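Local coordinates for protein DNA polymerase sliding clamp 3 (Sulfolobus tokodaii, PDB 3AIZ) that forms part of a ring-shaped sliding clamp that encircles DNA and tethers the polymerase and other DNA-processing proteins to it, at residues C[9-12]-C[13-17]; C[69-72]-C[73-77]; C[80-83]-C[84-87]; C[135-138]-C[139-143]; C[177-180]-C[181-184]. All coordinates share one frame; numbering follows the deposited sequence.

In the fold
All five contacts are local, and their chemistry follows their place in the fold. Interaction 1, on helix 8-18, is the most buried, with aromatic rings inward and a sulfate-binding arginine on the other side. Interaction 2, at the start of helix 71-78, packs against interaction 1 but turns acidic side chains outward, near a PCNA2 subunit. Interaction 3 is the polar turn that leads on to strand 86-91, and it too touches helix 8-18. In the C-terminal domain, interaction 4 opens helix 136-149 through backbone and threonine bonds, while interaction 5 is an asparagine-held loop, its centre about 12 Å away and joined to it by apolar packing.

Interaction 1: C[9-12]-C[13-17]; sequences DAFS and YIFRT. With SO4 (sulfate ion), chain G.
The rings of Phe11 and Phe15, one helical turn apart, meet at a slant, their centroids 5.1 Å apart and their planes at 47°. Phe15 also has the carbonyl oxygen of Phe11 at its edge, in the ring plane. On the other side of the helix, Arg16 CD lies 3.9 Å above one face of the Tyr13 ring, while at the edge of that ring stands the carbonyl oxygen of Asp9, 3.2 Å from Tyr13 CD1. Ser12 OG donates to this same Asp9 oxygen (2.6 Å), a common way for a small hydroxyl to be satisfied within a helix. Arg16 is bent at chi3 (62°), with CD on the tyrosine and the NE/NH2 edge of the guanidinium turned to the sulfate. There Arg16 NE donates to sulfate O2 (3.2 Å) and Arg16 NH2 to O3 (2.8 Å), a second, weak bond running from NH2 to O2. Phenylalanines suit the inner side, where Phe15 meets Phe74 edge-to-face and Phe11 packs on Ile51; the long, charged arginine suits the solvent-facing side. Such two-sided helices line the central channel of sliding clamps, and the sulfate, probably from the crystallisation liquor, is consistent with a surface that can receive DNA phosphates.

Interaction 2: C[69-72]-C[73-77]; sequences VKLE and DFTDV
Lys70 and Asp73 come together at an angle, the fully extended lysine running past the carboxylate so that its CD lies 3.4 Å from Asp73 OD2. Lys70 NZ pairs with Glu72 OE1 in a salt bridge of 3.5 Å and stays 4.1 Å from Asp73 OD1, close enough for attraction but beyond a salt bridge. Glu72 and Asp76, one turn apart, lie alongside each other and point the same way with their carboxylate planes 82° apart; OE2 of the first is 4.2 Å from OD2 of the second, so Lys70 probably offsets part of this crowding of negative charge. On a different, buried flank of the helix, Leu71 and Thr75 meet at a slant. Thr75 OG1 stands beside its own backbone N (chi1 -63°), from where it donates to Leu71 O (2.9 Å), while Thr75 N reaches that oxygen from the other face of the carbonyl plane (2.8 Å). Threonine thus satisfies its hydroxyl within the helix. The segment carries the chain from edge strand 65-70, where Val69 pairs with Ile25, into helix 71-78, which lies between helix 8-18 and strand 106-111; Val77 packs on Phe111 and on Leu152 of a neighbouring PCNA2 subunit.

Interaction 3: C[80-83]-C[84-87]; sequences TVTK and NDSL
Thr82 and Asp85 close a type I beta turn, their CA atoms 5.2 Å apart, with Lys83 (phi -72°, psi -38°) and Asn84 at its corners. The turn lies in the loop that follows helix 71-78 and delivers the chain into strand 86-91. Its chief tie runs through a side chain: the Asp85 carboxylate swings back toward the incoming limb, and Thr82 N donates to OD2 at 2.8 Å with a fairly straight N-H (155°). Aspartate suits this place because its short arm brings an acceptor to the amide of Thr82 across the turn. OD2 also forms a salt bridge with Arg107, so one oxygen serves both a backbone amide and a charge. Asn84, at a solvent-exposed corner, brings OD1 to 3.4 Å from Thr82 OG1, a weak bond whose proton is not settled. Lys83 suits an exposed corner too: its chain bends early, and its far end leaves the turn to form a salt bridge with Asp9 on helix 8-18. Val81, before the turn, gives its apolar face to Leu101 and Ser12. Around Asp85 OD2 the amide of Thr82 comes in on the anti side of the carboxylate, somewhat out of its plane, and Val81 CA lies 3.5 Å away.

Interaction 4: C[135-138]-C[139-143]; sequences LTVT and FTDII
Leu135 O accepts from Phe139 N (2.8 Å), and this bond opens the first turn of helix 136-149 where strand 130-135 gives way to it. Leucine at the N-cap has no side-chain acceptor for the first amides; its contribution here is its carbonyl. The donor, Phe139, sends its ring inward, with Ile143 CG1 over one face, and the side chain packs on Leu227 and Val215 of the sheet. Next comes Thr136, whose carbonyl oxygen is gripped twice by Thr140: Thr140 N reaches Thr136 O at 2.8 Å and Thr140 OG1 at 2.7 Å, from opposite faces of the carbonyl plane. Thr140 holds OG1 in the position between its backbone N and its carbonyl carbon (chi1 53°), and its methyl then turns toward Thr136, where the two CG2 atoms meet at 3.8 Å. The hydroxyl of Thr136 has its own partner, Ser212, while its apolar side rests on Tyr229. Val137 follows on the exposed side; Val137 O accepts from Asp141 N at 3.0 Å. The Val137 and Asp141 side chains run alongside each other and point the same way, and OD1 of the aspartate forms a salt bridge with Arg209, which also packs on Val137. Thr138 ends the segment: Thr138 O receives a weak bond from Ile142 N (3.4 Å), while Ile142 CG1 lies 3.3 Å from Thr138 O and the terminal CD1 of that isoleucine packs on Leu178.

Interaction 5: C[177-180]-C[181-184]; sequences ELST and ENGG
Asn182 OD1 is gripped from opposite faces of its amide plane by two backbone N-H groups, Ser179 N and Gly184 N, each at 2.9 Å. The bond from Gly184 makes an Asx turn over residues 182-184, and the one from Ser179 ties that turn back to the end of strand 172-178. Asn182 ND2 is used as well, donating to Glu177 O at 2.8 Å from above that carbonyl plane. Asn182 CG sits between its own N and carbonyl carbon (chi1 64°), which folds the amide over the strand end. Ser179 OG in turn accepts from Asn182 N (3.3 Å, N-H angle 164°). Gly183 has a positive phi (75°), a conformation that glycine takes easily, and Gly184, without a side chain, can lie close to the strand, its CA 4.2 Å from Leu178 CB. Beyond, OE2 of Glu177 and OE2 of Glu181 come within 4.5 Å of each other, where Lys162 makes a salt bridge to Glu181 and a long, weak ion pair with Glu177. Asparagine, with an acceptor and a donor on one short side chain, bonds to three backbone groups and so can fix the loop shape just past the strand end, where the Glu177 backbone joins a PCNA2 subunit.

Interaction 1: C[9-12]-C[13-17]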
# COMPACT_ATOMS: atom_id res chain seq x y z
N ASP C 9 -27.86 16.26 -2.80
CA ASP C 9 -26.57 15.58 -2.98
C ASP C 9 -26.50 14.93 -4.35
O ASP C 9 -25.54 15.12 -5.10
CB ASP C 9 -26.36 14.54 -1.88
CG ASP C 9 -24.97 13.92 -1.94
OD1 ASP C 9 -24.00 14.65 -2.22
OD2 ASP C 9 -24.85 12.70 -1.69
N ALA C 10 -27.52 14.14 -4.68
CA ALA C 10 -27.60 13.50 -5.98
C ALA C 10 -27.82 14.55 -7.06
O ALA C 10 -27.17 14.52 -8.11
CB ALA C 10 -28.72 12.47 -6.00
N PHE C 11 -28.73 15.47 -6.79
CA PHE C 11 -29.06 16.54 -7.72
C PHE C 11 -27.82 17.27 -8.24
O PHE C 11 -27.75 17.65 -9.40
CB PHE C 11 -30.01 17.54 -7.06
CG PHE C 11 -30.46 18.65 -7.96
CD1 PHE C 11 -31.57 18.50 -8.77
CD2 PHE C 11 -29.77 19.86 -7.99
CE1 PHE C 11 -31.98 19.53 -9.60
CE2 PHE C 11 -30.19 20.89 -8.81
CZ PHE C 11 -31.29 20.72 -9.62
N SER C 12 -26.83 17.45 -7.36
CA SER C 12 -25.63 18.19 -7.73
C SER C 12 -24.79 17.45 -8.77
O SER C 12 -24.13 18.07 -9.60
CB SER C 12 -24.78 18.48 -6.49
OG SER C 12 -24.29 17.29 -5.91
N TYR C 13 -24.82 16.12 -8.72
CA TYR C 13 -24.01 15.30 -9.62
C TYR C 13 -24.47 15.40 -11.08
O TYR C 13 -23.70 15.12 -12.00
CB TYR C 13 -23.98 13.85 -9.17
CG TYR C 13 -22.95 13.58 -8.09
CD1 TYR C 13 -23.28 13.66 -6.75
CD2 TYR C 13 -21.65 13.24 -8.42
CE1 TYR C 13 -22.34 13.42 -5.76
CE2 TYR C 13 -20.70 13.00 -7.45
CZ TYR C 13 -21.05 13.09 -6.12
OH TYR C 13 -20.11 12.85 -5.15
N ILE C 14 -25.72 15.81 -11.29
CA ILE C 14 -26.22 16.04 -12.64
C ILE C 14 -25.40 17.14 -13.30
O ILE C 14 -25.10 17.07 -14.50
CB ILE C 14 -27.70 16.47 -12.63
CG1 ILE C 14 -28.57 15.39 -11.98
CG2 ILE C 14 -28.18 16.77 -14.04
CD1 ILE C 14 -30.04 15.75 -11.92
N PHE C 15 -25.04 18.15 -12.52
CA PHE C 15 -24.31 19.30 -13.02
C PHE C 15 -22.80 19.06 -13.02
O PHE C 15 -22.07 19.68 -13.79
CB PHE C 15 -24.66 20.54 -12.20
CG PHE C 15 -26.12 20.89 -12.25
CD1 PHE C 15 -27.02 20.25 -11.42
CD2 PHE C 15 -26.58 21.86 -13.12
CE1 PHE C 15 -28.37 20.56 -11.47
CE2 PHE C 15 -27.93 22.18 -13.17
CZ PHE C 15 -28.82 21.53 -12.34
N ARG C 16 -22.35 18.16 -12.16
CA ARG C 16 -20.95 17.77 -12.14
C ARG C 16 -20.63 16.92 -13.37
O ARG C 16 -19.52 16.95 -13.89
CB ARG C 16 -20.62 17.02 -10.86
CG ARG C 16 -20.95 17.79 -9.59
CD ARG C 16 -20.65 16.99 -8.34
NE ARG C 16 -19.23 16.66 -8.24
CZ ARG C 16 -18.69 16.04 -7.20
NH1 ARG C 16 -19.45 15.67 -6.17
NH2 ARG C 16 -17.39 15.77 -7.18
N THR C 17 -21.63 16.18 -13.84
CA THR C 17 -21.50 15.42 -15.08
C THR C 17 -21.37 16.37 -16.26
O THR C 17 -20.52 16.19 -17.12
CB THR C 17 -22.72 14.51 -15.32
OG1 THR C 17 -22.81 13.52 -14.28
CG2 THR C 17 -22.59 13.80 -16.66
S SO4 G . -15.56 16.46 -10.18
O1 SO4 G . -15.55 16.13 -11.60
O2 SO4 G . -16.62 17.43 -9.91
O3 SO4 G . -15.80 15.25 -9.40
O4 SO4 G . -14.27 17.04 -9.80

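Interaction 2: C[69-72]-C[73-77]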
# COMPACT_ATOMS: atom_id res chain seq x y z
N VAL C 69 -25.75 30.34 -16.61
CA VAL C 69 -24.77 30.53 -15.55
C VAL C 69 -23.52 29.69 -15.78
O VAL C 69 -23.61 28.54 -16.22
CB VAL C 69 -25.37 30.19 -14.17
CG1 VAL C 69 -25.83 28.74 -14.13
CG2 VAL C 69 -24.36 30.46 -13.06
N LYS C 70 -22.36 30.26 -15.49
CA LYS C 70 -21.10 29.52 -15.59
C LYS C 70 -21.18 28.28 -14.71
O LYS C 70 -21.33 28.38 -13.50
CB LYS C 70 -19.93 30.40 -15.17
CG LYS C 70 -18.57 29.72 -15.29
CD LYS C 70 -17.46 30.60 -14.74
CE LYS C 70 -16.11 29.89 -14.81
NZ LYS C 70 -15.03 30.68 -14.16
N LEU C 71 -21.06 27.11 -15.33
CA LEU C 71 -21.28 25.85 -14.64
C LEU C 71 -20.27 25.59 -13.51
O LEU C 71 -20.61 24.99 -12.50
CB LEU C 71 -21.27 24.68 -15.63
CG LEU C 71 -21.78 23.34 -15.11
CD1 LEU C 71 -23.20 23.47 -14.60
CD2 LEU C 71 -21.70 22.29 -16.21
N GLU C 72 -19.04 26.05 -13.69
CA GLU C 72 -17.99 25.81 -12.70
C GLU C 72 -18.32 26.43 -11.34
O GLU C 72 -18.21 25.77 -10.31
CB GLU C 72 -16.64 26.35 -13.20
CG GLU C 72 -15.50 26.12 -12.22
CD GLU C 72 -14.21 26.81 -12.65
OE1 GLU C 72 -14.16 27.30 -13.80
OE2 GLU C 72 -13.26 26.86 -11.84
N ASP C 73 -18.72 27.70 -11.35
CA ASP C 73 -19.08 28.39 -10.13
C ASP C 73 -20.31 27.77 -9.49
O ASP C 73 -20.38 27.62 -8.27
CB ASP C 73 -19.33 29.87 -10.41
CG ASP C 73 -18.09 30.59 -10.90
OD1 ASP C 73 -16.97 30.13 -10.58
OD2 ASP C 73 -18.23 31.61 -11.61
N PHE C 74 -21.28 27.42 -10.32
CA PHE C 74 -22.52 26.82 -9.85
C PHE C 74 -22.27 25.45 -9.25
O PHE C 74 -22.93 25.05 -8.29
CB PHE C 74 -23.53 26.71 -11.00
CG PHE C 74 -24.86 26.17 -10.60
CD1 PHE C 74 -25.69 26.88 -9.75
CD2 PHE C 74 -25.30 24.94 -11.07
CE1 PHE C 74 -26.92 26.38 -9.37
CE2 PHE C 74 -26.53 24.44 -10.70
CZ PHE C 74 -27.35 25.16 -9.85
N THR C 75 -21.30 24.73 -9.81
CA THR C 75 -20.96 23.40 -9.31
C THR C 75 -20.04 23.49 -8.10
O THR C 75 -20.05 22.61 -7.23
CB THR C 75 -20.29 22.55 -10.41
OG1 THR C 75 -21.22 22.34 -11.48
CG2 THR C 75 -19.87 21.20 -9.87
N ASP C 76 -19.25 24.56 -8.03
CA ASP C 76 -18.37 24.78 -6.88
C ASP C 76 -19.16 24.90 -5.58
O ASP C 76 -18.69 24.48 -4.52
CB ASP C 76 -17.51 26.04 -7.08
CG ASP C 76 -16.23 25.75 -7.85
OD1 ASP C 76 -15.89 24.56 -8.02
OD2 ASP C 76 -15.57 26.72 -8.28
N VAL C 77 -20.37 25.46 -5.66
CA VAL C 77 -21.21 25.60 -4.48
C VAL C 77 -22.07 24.36 -4.27
O VAL C 77 -22.51 24.08 -3.16
CB VAL C 77 -22.11 26.85 -4.54
CG1 VAL C 77 -21.28 28.08 -4.88
CG2 VAL C 77 -23.22 26.66 -5.56

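Interaction 3: C[80-83]-C[84-87]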
# COMPACT_ATOMS: atom_id res chain seq x y z
N THR C 80 -20.57 21.61 -2.14
CA THR C 80 -20.54 21.88 -0.71
C THR C 80 -21.81 21.43 0.00
O THR C 80 -22.03 21.78 1.16
CB THR C 80 -20.31 23.38 -0.42
OG1 THR C 80 -21.52 24.11 -0.66
CG2 THR C 80 -19.21 23.93 -1.31
N VAL C 81 -22.65 20.67 -0.70
CA VAL C 81 -23.88 20.17 -0.10
C VAL C 81 -23.63 18.88 0.67
O VAL C 81 -22.79 18.07 0.28
CB VAL C 81 -24.98 19.93 -1.15
CG1 VAL C 81 -25.22 21.19 -1.97
CG2 VAL C 81 -24.61 18.77 -2.06
N THR C 82 -24.36 18.70 1.76
CA THR C 82 -24.24 17.50 2.58
C THR C 82 -25.39 16.55 2.29
O THR C 82 -26.17 16.76 1.36
CB THR C 82 -24.22 17.84 4.08
OG1 THR C 82 -25.47 18.41 4.45
CG2 THR C 82 -23.10 18.82 4.39
N LYS C 83 -25.50 15.50 3.10
CA LYS C 83 -26.56 14.51 2.95
C LYS C 83 -27.91 15.10 3.37
O LYS C 83 -28.94 14.82 2.76
CB LYS C 83 -26.26 13.26 3.77
CG LYS C 83 -24.96 12.56 3.39
CD LYS C 83 -25.03 11.95 2.01
CE LYS C 83 -23.78 11.14 1.70
NZ LYS C 83 -23.88 10.44 0.38
N ASN C 84 -27.88 15.91 4.43
CA ASN C 84 -29.11 16.48 4.98
C ASN C 84 -29.32 17.94 4.59
O ASN C 84 -29.96 18.70 5.32
CB ASN C 84 -29.12 16.33 6.51
CG ASN C 84 -27.90 16.95 7.16
OD1 ASN C 84 -27.64 18.14 7.03
ND2 ASN C 84 -27.14 16.13 7.88
N ASP C 85 -28.79 18.33 3.44
CA ASP C 85 -28.97 19.68 2.92
C ASP C 85 -30.13 19.75 1.94
O ASP C 85 -30.25 18.92 1.05
CB ASP C 85 -27.69 20.17 2.23
CG ASP C 85 -26.77 20.92 3.16
OD1 ASP C 85 -27.26 21.50 4.15
OD2 ASP C 85 -25.55 20.93 2.89
N SER C 86 -30.98 20.75 2.12
CA SER C 86 -32.04 21.04 1.15
C SER C 86 -31.59 22.21 0.29
O SER C 86 -30.92 23.13 0.78
CB SER C 86 -33.36 21.35 1.86
OG SER C 86 -33.22 22.47 2.73
N LEU C 87 -31.95 22.19 -0.99
CA LEU C 87 -31.49 23.21 -1.92
C LEU C 87 -32.63 24.08 -2.43
O LEU C 87 -33.74 23.61 -2.63
CB LEU C 87 -30.74 22.56 -3.08
CG LEU C 87 -30.07 23.50 -4.09
CD1 LEU C 87 -28.68 22.99 -4.45
CD2 LEU C 87 -30.93 23.66 -5.33

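Interaction 4: C[135-138]-C[139-143]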
# COMPACT_ATOMS: atom_id res chain seq x y z
N LEU C 135 -29.15 -1.19 -14.72
CA LEU C 135 -28.92 -0.39 -13.52
C LEU C 135 -27.84 0.64 -13.78
O LEU C 135 -26.75 0.30 -14.26
CB LEU C 135 -28.51 -1.28 -12.34
CG LEU C 135 -29.62 -1.93 -11.52
CD1 LEU C 135 -29.01 -2.71 -10.38
CD2 LEU C 135 -30.58 -0.88 -11.01
N THR C 136 -28.13 1.90 -13.46
CA THR C 136 -27.16 2.97 -13.65
C THR C 136 -25.87 2.65 -12.89
O THR C 136 -24.77 2.89 -13.39
CB THR C 136 -27.71 4.32 -13.19
OG1 THR C 136 -28.89 4.64 -13.94
CG2 THR C 136 -26.67 5.42 -13.40
N VAL C 137 -26.01 2.11 -11.69
CA VAL C 137 -24.85 1.74 -10.89
C VAL C 137 -24.03 0.66 -11.58
O VAL C 137 -22.81 0.77 -11.69
CB VAL C 137 -25.26 1.27 -9.47
CG1 VAL C 137 -26.41 0.27 -9.55
CG2 VAL C 137 -24.07 0.68 -8.74
N THR C 138 -24.70 -0.39 -12.06
CA THR C 138 -24.03 -1.47 -12.77
C THR C 138 -23.34 -0.95 -14.02
O THR C 138 -22.20 -1.32 -14.32
CB THR C 138 -25.01 -2.58 -13.17
OG1 THR C 138 -25.68 -3.08 -12.00
CG2 THR C 138 -24.28 -3.72 -13.86
N PHE C 139 -24.03 -0.08 -14.75
CA PHE C 139 -23.50 0.45 -16.00
C PHE C 139 -22.33 1.39 -15.78
O PHE C 139 -21.29 1.26 -16.44
CB PHE C 139 -24.60 1.16 -16.80
CG PHE C 139 -24.12 1.79 -18.07
CD1 PHE C 139 -23.79 1.01 -19.17
CD2 PHE C 139 -23.98 3.17 -18.17
CE1 PHE C 139 -23.34 1.59 -20.34
CE2 PHE C 139 -23.54 3.75 -19.34
CZ PHE C 139 -23.22 2.97 -20.42
N THR C 140 -22.49 2.34 -14.86
CA THR C 140 -21.44 3.31 -14.58
C THR C 140 -20.17 2.64 -14.07
O THR C 140 -19.06 3.01 -14.48
CB THR C 140 -21.91 4.39 -13.58
OG1 THR C 140 -22.45 3.76 -12.41
CG2 THR C 140 -22.98 5.27 -14.21
N ASP C 141 -20.32 1.65 -13.19
CA ASP C 141 -19.18 0.87 -12.72
C ASP C 141 -18.36 0.37 -13.90
O ASP C 141 -17.15 0.57 -13.97
CB ASP C 141 -19.65 -0.32 -11.88
CG ASP C 141 -19.99 0.06 -10.45
OD1 ASP C 141 -19.50 1.11 -9.98
OD2 ASP C 141 -20.73 -0.69 -9.79
N ILE C 142 -19.04 -0.29 -14.84
CA ILE C 142 -18.39 -0.81 -16.04
C ILE C 142 -17.75 0.31 -16.85
O ILE C 142 -16.66 0.14 -17.41
CB ILE C 142 -19.39 -1.58 -16.92
CG1 ILE C 142 -19.91 -2.81 -16.17
CG2 ILE C 142 -18.75 -1.99 -18.24
CD1 ILE C 142 -20.89 -3.64 -16.96
N ILE C 143 -18.42 1.45 -16.89
CA ILE C 143 -17.90 2.62 -17.60
C ILE C 143 -16.62 3.14 -16.96
O ILE C 143 -15.65 3.47 -17.65
CB ILE C 143 -18.95 3.74 -17.67
CG1 ILE C 143 -20.13 3.29 -18.51
CG2 ILE C 143 -18.34 4.99 -18.25
CD1 ILE C 143 -19.74 2.86 -19.91

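Interaction 5: C[177-180]-C[181-184]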
# COMPACT_ATOMS: atom_id res chain seq x y z
N GLU C 177 -19.06 -8.16 -21.33
CA GLU C 177 -20.39 -8.60 -21.72
C GLU C 177 -21.45 -8.17 -20.72
O GLU C 177 -21.30 -8.38 -19.52
CB GLU C 177 -20.42 -10.12 -21.89
CG GLU C 177 -21.82 -10.70 -22.02
CD GLU C 177 -21.84 -12.21 -21.95
OE1 GLU C 177 -20.75 -12.83 -22.00
OE2 GLU C 177 -22.94 -12.79 -21.84
N LEU C 178 -22.52 -7.57 -21.22
CA LEU C 178 -23.68 -7.24 -20.40
C LEU C 178 -24.89 -7.98 -20.94
O LEU C 178 -25.15 -7.97 -22.14
CB LEU C 178 -23.95 -5.73 -20.40
CG LEU C 178 -22.93 -4.80 -19.74
CD1 LEU C 178 -21.67 -4.68 -20.59
CD2 LEU C 178 -23.55 -3.43 -19.54
N SER C 179 -25.64 -8.61 -20.04
CA SER C 179 -26.82 -9.37 -20.45
C SER C 179 -27.74 -9.60 -19.26
O SER C 179 -27.36 -9.39 -18.11
CB SER C 179 -26.40 -10.71 -21.04
OG SER C 179 -25.71 -11.50 -20.09
N THR C 180 -28.96 -10.04 -19.55
CA THR C 180 -29.90 -10.40 -18.49
C THR C 180 -29.37 -11.62 -17.75
O THR C 180 -29.72 -11.86 -16.59
CB THR C 180 -31.29 -10.72 -19.06
OG1 THR C 180 -31.18 -11.76 -20.03
CG2 THR C 180 -31.88 -9.48 -19.72
N GLU C 181 -28.54 -12.39 -18.44
CA GLU C 181 -27.92 -13.58 -17.87
C GLU C 181 -27.01 -13.24 -16.69
O GLU C 181 -27.16 -13.78 -15.59
CB GLU C 181 -27.12 -14.33 -18.94
CG GLU C 181 -26.20 -15.41 -18.41
CD GLU C 181 -25.40 -16.09 -19.51
OE1 GLU C 181 -24.32 -16.65 -19.21
OE2 GLU C 181 -25.85 -16.06 -20.68
N ASN C 182 -26.06 -12.33 -16.92
CA ASN C 182 -25.10 -11.95 -15.88
C ASN C 182 -25.52 -10.72 -15.09
O ASN C 182 -24.71 -10.12 -14.38
CB ASN C 182 -23.70 -11.76 -16.47
CG ASN C 182 -23.63 -10.62 -17.47
OD1 ASN C 182 -24.56 -9.82 -17.58
ND2 ASN C 182 -22.53 -10.55 -18.20
N GLY C 183 -26.79 -10.34 -15.22
CA GLY C 183 -27.33 -9.22 -14.47
C GLY C 183 -26.89 -7.86 -14.98
O GLY C 183 -27.30 -6.83 -14.45
N GLY C 184 -26.05 -7.86 -16.01
CA GLY C 184 -25.57 -6.63 -16.60
C GLY C 184 -26.70 -5.77 -17.14
O GLY C 184 -26.72 -4.56 -16.93